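Local coordinates for protein glutathione transferase (Phanerochaete chrysosporium, PDB 4F0C) that probably conjugates glutathione to electrophilic compounds as a Ure2p-type fungal glutathione transferase, and binds oxidized glutathione disulfide, at residues L166-A178 and W203-L217. Numbering follows the deposited sequence.
Sequences LTIADISFVIWNA and WHTALITRPAIAESL. With GDS (oxidized glutathione disulfide), chain B.
Trp203 and Asp170 meet in the buried core of the all-helical C-terminal domain, a worked example of an indole bonded to the aspartate of the Thr167-Asp170 N-capping box, conserved in glutathione transferases. Trp203 CB points toward 166-178, and chi1 of 167° sets CG trans to N and beside the carbonyl carbon, bringing the NE1 edge to Asp170. Trp203 NE1 gives a nearly straight hydrogen bond, 2.8 Å to Asp170 OD1, on its anti side but 24° out of the carboxylate plane. Farther out, CZ2 lies against the Asp170 backbone, and Trp203 CH2, at the tip, reaches Phe173 CB at 3.6 Å. The rings form an offset edge-to-face pair, the edge of Trp203 turned to the face of Phe173; CZ3 lies beside Asn177 ND2, and Leu207 CD1 over one indole face, toward its rim. The carboxylate is held by three donors: OD1 also accepts from Leu161 N, and OD2 from Thr167 N, completing the box with Ala169 N to Thr167 OG1. Val174 is a knob among His204, Leu207, Ile208 and Ile213. On helix 174-184, Trp176 CB points away, and NE1, bonded to Asn17 OD1, lies beside the bound glutathione disulfide. Helix 134-155 runs alongside Phe173, Asn177 and Trp203; helix 18-28 flanks helix 211-227.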
ATOM      1  N   LEU A 166     -18.778  -9.971   4.097  1.00 12.40           N
ATOM      2  CA  LEU A 166     -17.424 -10.056   4.616  1.00 10.69           C
ATOM      3  C   LEU A 166     -16.465 -10.451   3.489  1.00 10.09           C
ATOM      4  O   LEU A 166     -16.732 -11.417   2.772  1.00 11.98           O
ATOM      5  CB  LEU A 166     -17.392 -11.123   5.720  1.00 10.45           C
ATOM      6  CG  LEU A 166     -16.001 -11.576   6.151  1.00 15.02           C
ATOM      7  CD1 LEU A 166     -15.322 -10.455   6.900  1.00 12.82           C
ATOM      8  CD2 LEU A 166     -16.126 -12.838   7.049  1.00 18.23           C
ATOM      9  N   THR A 167     -15.363  -9.709   3.320  1.00 10.14           N
ATOM     10  CA  THR A 167     -14.312 -10.098   2.352  1.00  9.15           C
ATOM     11  C   THR A 167     -12.909  -9.875   2.937  1.00  9.37           C
ATOM     12  O   THR A 167     -12.757  -9.382   4.063  1.00 10.31           O
ATOM     13  CB  THR A 167     -14.374  -9.266   1.042  1.00  7.83           C
ATOM     14  OG1 THR A 167     -14.066  -7.888   1.333  1.00 10.14           O
ATOM     15  CG2 THR A 167     -15.777  -9.355   0.398  1.00  8.50           C
ATOM     16  N   ILE A 168     -11.882 -10.219   2.171  1.00 10.89           N
ATOM     17  CA  ILE A 168     -10.523  -9.945   2.600  1.00 13.34           C
ATOM     18  C   ILE A 168     -10.276  -8.438   2.775  1.00  7.94           C
ATOM     19  O   ILE A 168      -9.340  -8.069   3.477  1.00  7.98           O
ATOM     20  CB  ILE A 168      -9.467 -10.569   1.651  1.00  6.25           C
ATOM     21  CG1 ILE A 168      -9.784 -10.223   0.170  1.00  8.57           C
ATOM     22  CG2 ILE A 168      -9.454 -12.096   1.865  1.00  7.19           C
ATOM     23  CD1 ILE A 168      -8.548 -10.434  -0.778  1.00  8.33           C
ATOM     24  N   ALA A 169     -11.108  -7.581   2.170  1.00  8.05           N
ATOM     25  CA  ALA A 169     -10.934  -6.138   2.440  1.00  8.23           C
ATOM     26  C   ALA A 169     -11.109  -5.892   3.934  1.00 14.09           C
ATOM     27  O   ALA A 169     -10.276  -5.232   4.539  1.00  9.85           O
ATOM     28  CB  ALA A 169     -11.884  -5.257   1.635  1.00  7.51           C
ATOM     29  N   ASP A 170     -12.160  -6.450   4.540  1.00  9.06           N
ATOM     30  CA  ASP A 170     -12.371  -6.263   5.981  1.00  7.61           C
ATOM     31  C   ASP A 170     -11.282  -6.953   6.772  1.00 11.15           C
ATOM     32  O   ASP A 170     -10.726  -6.379   7.724  1.00  9.02           O
ATOM     33  CB  ASP A 170     -13.748  -6.814   6.417  1.00 10.20           C
ATOM     34  CG  ASP A 170     -14.876  -6.296   5.535  1.00 10.52           C
ATOM     35  OD1 ASP A 170     -15.332  -5.158   5.788  1.00  9.63           O
ATOM     36  OD2 ASP A 170     -15.259  -7.002   4.569  1.00 10.18           O
ATOM     37  N   ILE A 171     -10.968  -8.191   6.378  1.00  9.36           N
ATOM     38  CA  ILE A 171     -10.043  -8.990   7.175  1.00 13.17           C
ATOM     39  C   ILE A 171      -8.670  -8.322   7.230  1.00 10.18           C
ATOM     40  O   ILE A 171      -7.990  -8.363   8.262  1.00 11.13           O
ATOM     41  CB  ILE A 171      -9.919 -10.432   6.627  1.00 14.00           C
ATOM     42  CG1 ILE A 171     -11.275 -11.159   6.750  1.00 13.62           C
ATOM     43  CG2 ILE A 171      -8.812 -11.226   7.367  1.00 16.27           C
ATOM     44  CD1 ILE A 171     -11.276 -12.524   6.020  1.00 13.48           C
ATOM     45  N   SER A 172      -8.289  -7.677   6.128  1.00  8.11           N
ATOM     46  CA  SER A 172      -6.954  -7.089   6.009  1.00 10.35           C
ATOM     47  C   SER A 172      -6.678  -6.017   7.063  1.00 10.47           C
ATOM     48  O   SER A 172      -5.523  -5.779   7.401  1.00  8.38           O
ATOM     49  CB  SER A 172      -6.743  -6.504   4.586  1.00 11.42           C
ATOM     50  OG  SER A 172      -7.466  -5.280   4.467  1.00 11.20           O
ATOM     51  N   PHE A 173      -7.732  -5.393   7.602  1.00  8.19           N
ATOM     52  CA  PHE A 173      -7.581  -4.315   8.588  1.00  7.98           C
ATOM     53  C   PHE A 173      -7.481  -4.799  10.028  1.00 10.67           C
ATOM     54  O   PHE A 173      -7.124  -4.015  10.923  1.00 10.06           O
ATOM     55  CB  PHE A 173      -8.788  -3.341   8.547  1.00  7.04           C
ATOM     56  CG  PHE A 173      -8.778  -2.391   7.384  1.00  7.92           C
ATOM     57  CD1 PHE A 173      -8.267  -1.113   7.526  1.00  8.48           C
ATOM     58  CD2 PHE A 173      -9.328  -2.755   6.159  1.00  9.02           C
ATOM     59  CE1 PHE A 173      -8.270  -0.226   6.449  1.00  8.54           C
ATOM     60  CE2 PHE A 173      -9.333  -1.880   5.086  1.00  7.94           C
ATOM     61  CZ  PHE A 173      -8.817  -0.594   5.234  1.00  8.91           C
ATOM     62  N   VAL A 174      -7.839  -6.059  10.267  1.00 10.65           N
ATOM     63  CA  VAL A 174      -8.078  -6.515  11.633  1.00 12.16           C
ATOM     64  C   VAL A 174      -6.828  -6.429  12.504  1.00 17.89           C
ATOM     65  O   VAL A 174      -6.881  -5.866  13.599  1.00 12.30           O
ATOM     66  CB  VAL A 174      -8.651  -7.956  11.659  1.00 10.33           C
ATOM     67  CG1 VAL A 174      -8.695  -8.475  13.104  1.00 14.11           C
ATOM     68  CG2 VAL A 174     -10.063  -7.949  11.052  1.00 11.20           C
ATOM     69  N   ILE A 175      -5.705  -6.982  12.030  1.00 13.77           N
ATOM     70  CA  ILE A 175      -4.548  -7.128  12.937  1.00 12.03           C
ATOM     71  C   ILE A 175      -3.976  -5.769  13.390  1.00 12.42           C
ATOM     72  O   ILE A 175      -3.724  -5.577  14.590  1.00 11.64           O
ATOM     73  CB  ILE A 175      -3.451  -8.098  12.414  1.00 11.32           C
ATOM     74  CG1 ILE A 175      -2.442  -8.432  13.530  1.00 13.14           C
ATOM     75  CG2 ILE A 175      -2.751  -7.541  11.149  1.00  8.54           C
ATOM     76  CD1 ILE A 175      -3.002  -9.330  14.657  1.00 12.79           C
ATOM     77  N   TRP A 176      -3.840  -4.815  12.463  1.00 12.23           N
ATOM     78  CA  TRP A 176      -3.357  -3.490  12.862  1.00 12.35           C
ATOM     79  C   TRP A 176      -4.367  -2.733  13.725  1.00 14.69           C
ATOM     80  O   TRP A 176      -3.975  -1.952  14.603  1.00 14.18           O
ATOM     81  CB  TRP A 176      -2.966  -2.643  11.654  1.00  8.53           C
ATOM     82  CG  TRP A 176      -1.576  -2.934  11.127  1.00 13.07           C
ATOM     83  CD1 TRP A 176      -1.255  -3.575   9.953  1.00  9.08           C
ATOM     84  CD2 TRP A 176      -0.325  -2.590  11.752  1.00 12.92           C
ATOM     85  NE1 TRP A 176       0.108  -3.646   9.824  1.00 11.76           N
ATOM     86  CE2 TRP A 176       0.702  -3.038  10.901  1.00 13.35           C
ATOM     87  CE3 TRP A 176       0.019  -1.916  12.939  1.00 13.43           C
ATOM     88  CZ2 TRP A 176       2.055  -2.864  11.201  1.00 12.53           C
ATOM     89  CZ3 TRP A 176       1.366  -1.740  13.242  1.00 13.32           C
ATOM     90  CH2 TRP A 176       2.366  -2.208  12.378  1.00 11.75           C
ATOM     91  N   ASN A 177      -5.660  -2.933  13.482  1.00 10.46           N
ATOM     92  CA  ASN A 177      -6.655  -2.275  14.357  1.00 13.19           C
ATOM     93  C   ASN A 177      -6.589  -2.813  15.766  1.00 13.74           C
ATOM     94  O   ASN A 177      -6.722  -2.064  16.737  1.00 13.46           O
ATOM     95  CB  ASN A 177      -8.088  -2.362  13.799  1.00 11.75           C
ATOM     96  CG  ASN A 177      -8.330  -1.361  12.676  1.00 12.01           C
ATOM     97  OD1 ASN A 177      -7.607  -0.362  12.553  1.00 12.47           O
ATOM     98  ND2 ASN A 177      -9.356  -1.604  11.868  1.00 12.01           N
ATOM     99  N   ALA A 178      -6.358  -4.118  15.891  1.00 15.34           N
ATOM    100  CA  ALA A 178      -6.275  -4.721  17.219  1.00 14.18           C
ATOM    101  C   ALA A 178      -5.045  -4.163  17.942  1.00 14.69           C
ATOM    102  O   ALA A 178      -5.098  -3.836  19.120  1.00 15.33           O
ATOM    103  CB  ALA A 178      -6.194  -6.275  17.115  1.00 13.31           C
ATOM    104  N   TRP A 203     -17.841  -3.342  13.854  1.00 12.92           N
ATOM    105  CA  TRP A 203     -17.265  -4.131  12.765  1.00 13.10           C
ATOM    106  C   TRP A 203     -16.046  -4.908  13.231  1.00 16.43           C
ATOM    107  O   TRP A 203     -15.914  -6.115  12.960  1.00 14.35           O
ATOM    108  CB  TRP A 203     -16.910  -3.146  11.661  1.00 10.72           C
ATOM    109  CG  TRP A 203     -16.018  -3.522  10.482  1.00 10.08           C
ATOM    110  CD1 TRP A 203     -16.376  -4.214   9.367  1.00 10.86           C
ATOM    111  CD2 TRP A 203     -14.692  -3.034  10.246  1.00 11.84           C
ATOM    112  NE1 TRP A 203     -15.335  -4.223   8.452  1.00 12.07           N
ATOM    113  CE2 TRP A 203     -14.296  -3.486   8.968  1.00 12.10           C
ATOM    114  CE3 TRP A 203     -13.794  -2.251  11.001  1.00 11.91           C
ATOM    115  CZ2 TRP A 203     -13.036  -3.199   8.429  1.00 11.94           C
ATOM    116  CZ3 TRP A 203     -12.545  -1.962  10.463  1.00 11.19           C
ATOM    117  CH2 TRP A 203     -12.179  -2.436   9.189  1.00 11.99           C
ATOM    118  N   HIS A 204     -15.148  -4.226  13.932  1.00 12.68           N
ATOM    119  CA  HIS A 204     -13.951  -4.897  14.468  1.00 12.53           C
ATOM    120  C   HIS A 204     -14.360  -6.022  15.407  1.00 15.35           C
ATOM    121  O   HIS A 204     -13.806  -7.116  15.367  1.00 13.17           O
ATOM    122  CB  HIS A 204     -13.056  -3.898  15.205  1.00 16.55           C
ATOM    123  CG  HIS A 204     -11.771  -4.490  15.695  1.00 15.48           C
ATOM    124  ND1 HIS A 204     -10.719  -4.781  14.851  1.00 14.90           N
ATOM    125  CD2 HIS A 204     -11.366  -4.841  16.939  1.00 13.35           C
ATOM    126  CE1 HIS A 204      -9.725  -5.300  15.556  1.00 14.20           C
ATOM    127  NE2 HIS A 204     -10.089  -5.342  16.826  1.00 14.37           N
ATOM    128  N   THR A 205     -15.351  -5.779  16.260  1.00 15.02           N
ATOM    129  CA  THR A 205     -15.747  -6.808  17.216  1.00 16.63           C
ATOM    130  C   THR A 205     -16.343  -8.004  16.502  1.00 17.28           C
ATOM    131  O   THR A 205     -16.110  -9.153  16.892  1.00 16.98           O
ATOM    132  CB  THR A 205     -16.743  -6.242  18.278  1.00 20.22           C
ATOM    133  OG1 THR A 205     -16.083  -5.198  18.991  1.00 19.75           O
ATOM    134  CG2 THR A 205     -17.225  -7.340  19.266  1.00 23.84           C
ATOM    135  N   ALA A 206     -17.122  -7.742  15.460  1.00 16.50           N
ATOM    136  CA  ALA A 206     -17.718  -8.832  14.715  1.00 19.38           C
ATOM    137  C   ALA A 206     -16.591  -9.682  14.084  1.00 20.12           C
ATOM    138  O   ALA A 206     -16.658 -10.912  14.098  1.00 18.00           O
ATOM    139  CB  ALA A 206     -18.690  -8.311  13.658  1.00 18.88           C
ATOM    140  N   LEU A 207     -15.533  -9.026  13.607  1.00 16.97           N
ATOM    141  CA  LEU A 207     -14.413  -9.726  12.975  1.00 12.70           C
ATOM    142  C   LEU A 207     -13.637 -10.586  13.963  1.00 15.59           C
ATOM    143  O   LEU A 207     -13.413 -11.767  13.716  1.00 14.93           O
ATOM    144  CB  LEU A 207     -13.475  -8.723  12.261  1.00 11.90           C
ATOM    145  CG  LEU A 207     -14.063  -8.112  10.983  1.00 14.26           C
ATOM    146  CD1 LEU A 207     -13.427  -6.772  10.622  1.00 11.16           C
ATOM    147  CD2 LEU A 207     -13.905  -9.119   9.824  1.00 16.36           C
ATOM    148  N   ILE A 208     -13.244 -10.021  15.099  1.00 16.16           N
ATOM    149  CA  ILE A 208     -12.371 -10.759  16.011  1.00 16.22           C
ATOM    150  C   ILE A 208     -13.112 -11.844  16.791  1.00 16.06           C
ATOM    151  O   ILE A 208     -12.481 -12.691  17.410  1.00 17.98           O
ATOM    152  CB  ILE A 208     -11.616  -9.837  16.995  1.00 15.35           C
ATOM    153  CG1 ILE A 208     -12.582  -9.154  17.965  1.00 18.68           C
ATOM    154  CG2 ILE A 208     -10.761  -8.798  16.233  1.00 12.86           C
ATOM    155  CD1 ILE A 208     -11.870  -8.288  19.014  1.00 25.07           C
ATOM    156  N   THR A 209     -14.442 -11.833  16.748  1.00 18.18           N
ATOM    157  CA  THR A 209     -15.196 -12.902  17.418  1.00 22.02           C
ATOM    158  C   THR A 209     -15.496 -14.076  16.482  1.00 23.26           C
ATOM    159  O   THR A 209     -15.946 -15.122  16.933  1.00 19.78           O
ATOM    160  CB  THR A 209     -16.485 -12.374  18.129  1.00 22.46           C
ATOM    161  OG1 THR A 209     -17.332 -11.754  17.168  1.00 27.09           O
ATOM    162  CG2 THR A 209     -16.123 -11.336  19.145  1.00 23.76           C
ATOM    163  N   ARG A 210     -15.220 -13.928  15.182  1.00 15.59           N
ATOM    164  CA  ARG A 210     -15.275 -15.078  14.286  1.00 16.19           C
ATOM    165  C   ARG A 210     -14.233 -16.122  14.732  1.00 17.00           C
ATOM    166  O   ARG A 210     -13.085 -15.773  14.996  1.00 20.10           O
ATOM    167  CB  ARG A 210     -14.965 -14.663  12.842  1.00 17.79           C
ATOM    168  CG  ARG A 210     -16.028 -13.772  12.176  1.00 18.23           C
ATOM    169  CD  ARG A 210     -15.614 -13.463  10.735  1.00 19.65           C
ATOM    170  NE  ARG A 210     -15.499 -14.697   9.939  1.00 15.08           N
ATOM    171  CZ  ARG A 210     -16.535 -15.335   9.405  1.00 19.09           C
ATOM    172  NH1 ARG A 210     -17.771 -14.878   9.605  1.00 18.87           N
ATOM    173  NH2 ARG A 210     -16.340 -16.439   8.687  1.00 19.52           N
ATOM    174  N   PRO A 211     -14.623 -17.406  14.789  1.00 20.44           N
ATOM    175  CA  PRO A 211     -13.744 -18.430  15.369  1.00 19.47           C
ATOM    176  C   PRO A 211     -12.361 -18.529  14.718  1.00 16.41           C
ATOM    177  O   PRO A 211     -11.379 -18.669  15.452  1.00 16.58           O
ATOM    178  CB  PRO A 211     -14.543 -19.727  15.166  1.00 24.79           C
ATOM    179  CG  PRO A 211     -15.973 -19.275  15.282  1.00 31.82           C
ATOM    180  CD  PRO A 211     -15.983 -17.932  14.540  1.00 22.97           C
ATOM    181  N   ALA A 212     -12.277 -18.443  13.392  1.00 15.53           N
ATOM    182  CA  ALA A 212     -10.967 -18.525  12.727  1.00 18.78           C
ATOM    183  C   ALA A 212     -10.081 -17.341  13.105  1.00 15.57           C
ATOM    184  O   ALA A 212      -8.872 -17.492  13.320  1.00 17.91           O
ATOM    185  CB  ALA A 212     -11.123 -18.599  11.215  1.00 18.17           C
ATOM    186  N   ILE A 213     -10.676 -16.155  13.185  1.00 12.86           N
ATOM    187  CA  ILE A 213      -9.892 -14.964  13.500  1.00 12.61           C
ATOM    188  C   ILE A 213      -9.494 -14.961  14.983  1.00 17.76           C
ATOM    189  O   ILE A 213      -8.356 -14.667  15.343  1.00 15.93           O
ATOM    190  CB  ILE A 213     -10.662 -13.703  13.087  1.00 13.67           C
ATOM    191  CG1 ILE A 213     -10.749 -13.663  11.544  1.00 14.94           C
ATOM    192  CG2 ILE A 213      -9.971 -12.439  13.580  1.00 14.25           C
ATOM    193  CD1 ILE A 213     -11.399 -12.405  11.001  1.00 17.90           C
ATOM    194  N   ALA A 214     -10.440 -15.323  15.843  1.00 17.12           N
ATOM    195  CA  ALA A 214     -10.144 -15.504  17.250  1.00 15.50           C
ATOM    196  C   ALA A 214      -9.011 -16.528  17.442  1.00 19.52           C
ATOM    197  O   ALA A 214      -8.145 -16.348  18.290  1.00 18.09           O
ATOM    198  CB  ALA A 214     -11.388 -15.956  17.982  1.00 18.05           C
ATOM    199  N   GLU A 215      -9.040 -17.613  16.672  1.00 18.32           N
ATOM    200  CA  GLU A 215      -8.011 -18.648  16.770  1.00 17.80           C
ATOM    201  C   GLU A 215      -6.656 -18.109  16.313  1.00 18.48           C
ATOM    202  O   GLU A 215      -5.635 -18.386  16.925  1.00 20.00           O
ATOM    203  CB  GLU A 215      -8.405 -19.880  15.951  1.00 18.56           C
ATOM    204  CG  GLU A 215      -7.362 -21.011  15.990  1.00 23.13           C
ATOM    205  CD  GLU A 215      -7.801 -22.231  15.193  1.00 28.06           C
ATOM    206  OE1 GLU A 215      -8.684 -22.960  15.678  1.00 31.62           O
ATOM    207  OE2 GLU A 215      -7.282 -22.452  14.086  1.00 25.35           O
ATOM    208  N   SER A 216      -6.651 -17.336  15.222  1.00 15.70           N
ATOM    209  CA  SER A 216      -5.442 -16.664  14.763  1.00 12.94           C
ATOM    210  C   SER A 216      -4.841 -15.754  15.844  1.00 19.00           C
ATOM    211  O   SER A 216      -3.621 -15.774  16.084  1.00 15.55           O
ATOM    212  CB  SER A 216      -5.737 -15.871  13.470  1.00 13.51           C
ATOM    213  OG  SER A 216      -4.599 -15.162  13.043  1.00 19.40           O
ATOM    214  N   LEU A 217      -5.690 -14.956  16.498  1.00 13.69           N
ATOM    215  CA  LEU A 217      -5.203 -14.023  17.524  1.00 16.37           C
ATOM    216  C   LEU A 217      -4.642 -14.791  18.718  1.00 16.66           C
ATOM    217  O   LEU A 217      -3.645 -14.387  19.319  1.00 16.95           O
ATOM    218  CB  LEU A 217      -6.316 -13.061  17.967  1.00 18.03           C
ATOM    219  CG  LEU A 217      -6.796 -12.072  16.895  1.00 18.51           C
ATOM    220  CD1 LEU A 217      -8.085 -11.338  17.337  1.00 18.28           C
ATOM    221  CD2 LEU A 217      -5.678 -11.067  16.520  1.00 16.81           C
TER
HETATM  222  N1  GDS B 301       3.682  -3.814   3.021  1.00  7.86           N
HETATM  223  CA1 GDS B 301       4.294  -5.047   3.647  1.00 11.40           C
HETATM  224  C1  GDS B 301       3.222  -6.197   3.809  1.00 10.14           C
HETATM  225  OE1 GDS B 301       2.020  -5.886   4.063  1.00 11.70           O
HETATM  226  OE2 GDS B 301       3.624  -7.377   3.599  1.00 11.88           O
HETATM  227  CB1 GDS B 301       4.919  -4.739   5.054  1.00  9.63           C
HETATM  228  CG1 GDS B 301       5.545  -6.010   5.675  1.00 13.74           C
HETATM  229  CD1 GDS B 301       6.271  -5.629   6.926  1.00 16.41           C
HETATM  230  O1  GDS B 301       6.324  -4.502   7.390  1.00 14.96           O
HETATM  231  N2  GDS B 301       6.899  -6.689   7.550  1.00 15.70           N
HETATM  232  CA2 GDS B 301       7.690  -6.502   8.782  1.00 14.28           C
HETATM  233  C2  GDS B 301       9.120  -6.924   8.550  1.00 14.39           C
HETATM  234  O2  GDS B 301       9.360  -7.956   7.917  1.00 14.79           O
HETATM  235  CB2 GDS B 301       7.178  -7.425   9.912  1.00 18.74           C
HETATM  236  SG2 GDS B 301       5.586  -6.827  10.521  1.00 20.16           S
HETATM  237  N3  GDS B 301      10.080  -6.176   9.133  1.00 17.08           N
HETATM  238  CA3 GDS B 301      11.457  -6.558   8.983  1.00 23.21           C
HETATM  239  C3  GDS B 301      12.318  -5.353   8.623  1.00 23.71           C
HETATM  240  OE3 GDS B 301      13.559  -5.478   8.697  1.00 29.19           O
HETATM  241  OE4 GDS B 301      11.698  -4.354   8.214  1.00 26.25           O
HETATM  242  N4  GDS B 301       5.206  -2.147   8.564  1.00 16.15           N
HETATM  243  CA4 GDS B 301       4.478  -1.105   7.827  1.00 11.59           C
HETATM  244  C4  GDS B 301       3.280  -1.773   7.090  1.00 12.91           C
HETATM  245  OE5 GDS B 301       2.737  -2.779   7.616  1.00 12.57           O
HETATM  246  OE6 GDS B 301       2.940  -1.233   6.018  1.00 12.99           O
HETATM  247  C5  GDS B 301       5.804  -1.871   9.768  1.00 19.18           C
HETATM  248  O5  GDS B 301       5.771  -0.764  10.309  1.00 18.09           O
HETATM  249  CA5 GDS B 301       6.525  -3.008  10.481  1.00 17.46           C
HETATM  250  N5  GDS B 301       7.630  -2.476  11.327  1.00 16.28           N
HETATM  251  CB5 GDS B 301       5.492  -3.745  11.339  1.00 18.22           C
HETATM  252  SG5 GDS B 301       6.175  -5.335  11.946  1.00 20.81           S
HETATM  253  CA6 GDS B 301      11.450  -1.520  10.074  1.00 24.53           C
HETATM  254  C6  GDS B 301      11.410   0.025  10.409  1.00 26.85           C
HETATM  255  OE7 GDS B 301      12.478   0.673  10.352  1.00 28.20           O
HETATM  256  OE8 GDS B 301      10.295   0.508  10.700  1.00 26.92           O
HETATM  257  N6  GDS B 301      12.649  -1.837   9.297  1.00 24.14           N
HETATM  258  CB6 GDS B 301      11.388  -2.288  11.428  1.00 20.34           C
HETATM  259  CG6 GDS B 301       9.984  -2.286  12.052  1.00 18.60           C
HETATM  260  CD6 GDS B 301       8.962  -2.899  11.103  1.00 22.20           C
HETATM  261  O6  GDS B 301       9.210  -3.724  10.215  1.00 21.34           O
HETATM  262  O   HOH W   1     -10.653  -4.140  12.130  1.00 13.10           O